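Long-range contact in VOC domain-containing protein (Streptococcus mutans, PDB 3L7T), which binds zinc and, as a member of the glyoxalase/VOC superfamily, may have lactoylglutathione lyase activity: residues A[40-44]-A[56-60]. Numbering follows the deposited sequence.
Sequences RHDYK and IFGNK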
loop_
_atom_site.group_PDB
_atom_site.type_symbol
_atom_site.label_atom_id
_atom_site.label_comp_id
_atom_site.label_asym_id
_atom_site.label_seq_id
_atom_site.Cartn_x
_atom_site.Cartn_y
_atom_site.Cartn_z
ATOM N N ARG A 40 -4.453 -20.298 7.966
ATOM C CA ARG A 40 -3.233 -19.570 8.111
ATOM C C ARG A 40 -3.297 -18.292 7.292
ATOM O O ARG A 40 -3.229 -17.217 7.825
ATOM C CB ARG A 40 -2.014 -20.375 7.745
ATOM C CG ARG A 40 -0.772 -19.562 7.849
ATOM C CD ARG A 40 0.319 -20.324 8.464
ATOM N NE ARG A 40 0.585 -21.544 7.735
ATOM C CZ ARG A 40 1.299 -21.616 6.628
ATOM N NH1 ARG A 40 1.800 -20.541 6.088
ATOM N NH2 ARG A 40 1.498 -22.766 6.070
ATOM N N HIS A 41 -3.422 -18.416 5.989
ATOM C CA HIS A 41 -3.535 -17.211 5.163
ATOM C C HIS A 41 -4.487 -17.348 3.986
ATOM O O HIS A 41 -4.456 -16.525 3.078
ATOM C CB HIS A 41 -2.157 -16.711 4.702
ATOM C CG HIS A 41 -1.486 -17.598 3.696
ATOM N ND1 HIS A 41 -2.098 -18.001 2.527
ATOM C CD2 HIS A 41 -0.219 -18.067 3.636
ATOM C CE1 HIS A 41 -1.252 -18.717 1.815
ATOM N NE2 HIS A 41 -0.107 -18.786 2.472
ATOM N N ASP A 42 -5.340 -18.377 4.008
ATOM C CA ASP A 42 -6.241 -18.632 2.878
ATOM C C ASP A 42 -5.470 -18.538 1.568
ATOM O O ASP A 42 -4.394 -19.165 1.465
ATOM C CB ASP A 42 -7.455 -17.712 2.959
ATOM C CG ASP A 42 -8.257 -17.944 4.240
ATOM O OD1 ASP A 42 -8.412 -19.133 4.611
ATOM O OD2 ASP A 42 -8.657 -16.953 4.910
ATOM N N TYR A 43 -5.992 -17.827 0.556
ATOM C CA TYR A 43 -5.288 -17.772 -0.733
ATOM C C TYR A 43 -4.375 -16.582 -0.739
ATOM O O TYR A 43 -4.773 -15.471 -0.326
ATOM C CB TYR A 43 -6.263 -17.672 -1.927
ATOM C CG TYR A 43 -7.102 -18.930 -2.064
ATOM C CD1 TYR A 43 -6.642 -20.002 -2.824
ATOM C CD2 TYR A 43 -8.329 -19.038 -1.442
ATOM C CE1 TYR A 43 -7.382 -21.149 -2.978
ATOM C CE2 TYR A 43 -9.079 -20.216 -1.557
ATOM C CZ TYR A 43 -8.577 -21.265 -2.300
ATOM O OH TYR A 43 -9.311 -22.426 -2.444
ATOM N N LYS A 44 -3.127 -16.835 -1.122
ATOM C CA LYS A 44 -2.150 -15.778 -1.267
ATOM C C LYS A 44 -1.647 -15.802 -2.698
ATOM O O LYS A 44 -1.172 -16.831 -3.183
ATOM C CB LYS A 44 -0.984 -16.002 -0.293
ATOM C CG LYS A 44 0.119 -14.914 -0.383
ATOM C CD LYS A 44 1.307 -15.195 0.562
ATOM C CE LYS A 44 2.323 -14.058 0.505
ATOM N NZ LYS A 44 3.327 -14.211 -0.611
ATOM N N ILE A 56 -1.772 -10.524 -3.031
ATOM C CA ILE A 56 -3.208 -10.439 -2.824
ATOM C C ILE A 56 -3.655 -11.555 -1.861
ATOM O O ILE A 56 -3.410 -12.745 -2.122
ATOM C CB ILE A 56 -3.949 -10.551 -4.153
ATOM C CG1 ILE A 56 -3.396 -9.577 -5.204
ATOM C CG2 ILE A 56 -5.451 -10.379 -3.949
ATOM C CD1 ILE A 56 -3.534 -8.149 -4.868
ATOM N N PHE A 57 -4.352 -11.177 -0.792
ATOM C CA PHE A 57 -4.843 -12.151 0.175
ATOM C C PHE A 57 -6.343 -12.149 0.154
ATOM O O PHE A 57 -6.956 -11.109 0.292
ATOM C CB PHE A 57 -4.405 -11.794 1.591
ATOM C CG PHE A 57 -2.938 -12.007 1.850
ATOM C CD1 PHE A 57 -2.482 -13.200 2.398
ATOM C CD2 PHE A 57 -2.038 -10.968 1.654
ATOM C CE1 PHE A 57 -1.133 -13.382 2.720
ATOM C CE2 PHE A 57 -0.687 -11.121 2.007
ATOM C CZ PHE A 57 -0.245 -12.348 2.526
ATOM N N GLY A 58 -6.959 -13.319 0.089
ATOM C CA GLY A 58 -8.415 -13.326 0.207
ATOM C C GLY A 58 -8.841 -14.762 0.282
ATOM O O GLY A 58 -8.012 -15.668 0.306
ATOM N N ASN A 59 -10.139 -14.947 0.306
ATOM C CA ASN A 59 -10.686 -16.287 0.370
ATOM C C ASN A 59 -11.848 -16.384 -0.609
ATOM O O ASN A 59 -12.414 -15.376 -1.019
ATOM C CB ASN A 59 -11.126 -16.611 1.795
ATOM C CG ASN A 59 -11.375 -18.100 2.004
ATOM O OD1 ASN A 59 -11.058 -18.899 1.141
ATOM N ND2 ASN A 59 -11.928 -18.473 3.164
ATOM N N LYS A 60 -12.140 -17.603 -1.063
ATOM C CA LYS A 60 -13.140 -17.811 -2.104
ATOM C C LYS A 60 -14.475 -17.973 -1.388
ATOM O O LYS A 60 -14.485 -18.492 -0.284
ATOM C CB LYS A 60 -12.815 -19.111 -2.848
ATOM C CG LYS A 60 -11.696 -18.981 -3.824
ATOM C CD LYS A 60 -11.293 -20.307 -4.412
ATOM C CE LYS A 60 -10.111 -20.100 -5.334
ATOM N NZ LYS A 60 -9.692 -21.347 -6.043
HETATM O O HOH W 1 -9.254 -21.018 2.142
HETATM O O HOH W 2 -8.830 -24.179 -4.387
#
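This contact is the open end of the antiparallel beta hairpin formed by strands 42-49 and 52-58, central strands of one four-stranded sheet of this VOC fold. Tyr43 and Gly58 form a hydrogen-bonded pair. Tyr43 N donates to Gly58 O (3.0 Å), and Gly58 N donates to Tyr43 O (3.1 Å). Lys44 and Phe57 follow as a non-hydrogen-bonded pair, their CA atoms 4.7 Å apart. A classic bulge, His41 and Asp42 opposite Arg37, marks the start of strand 42-49.

Tyr43 and Lys44 lie on opposite faces of the sheet. Lys44 CG sits over the Phe57 ring, 4.1 Å from its centroid, in a CH-pi contact. Lys44 NZ makes salt bridges to Asp46 and the zinc ligand Glu55. Arg83 of the second subunit makes a cation-pi contact with Phe57. On the Tyr43 face, Lys60 CE lies over the tyrosine ring, 3.9 Å from its centroid. Gly58 has no side chain there. Tyr43 also stacks with His36 and Tyr16. A water 3.2 Å from Asp42 OD1 and 3.0 Å from Asn59 OD1 can link the segments. Asp42 OD1 also accepts from Lys39 N.

Both lysines thus pack aliphatic carbons on aromatic rings, while the Lys44 ammonium pairs with acids beside the zinc site.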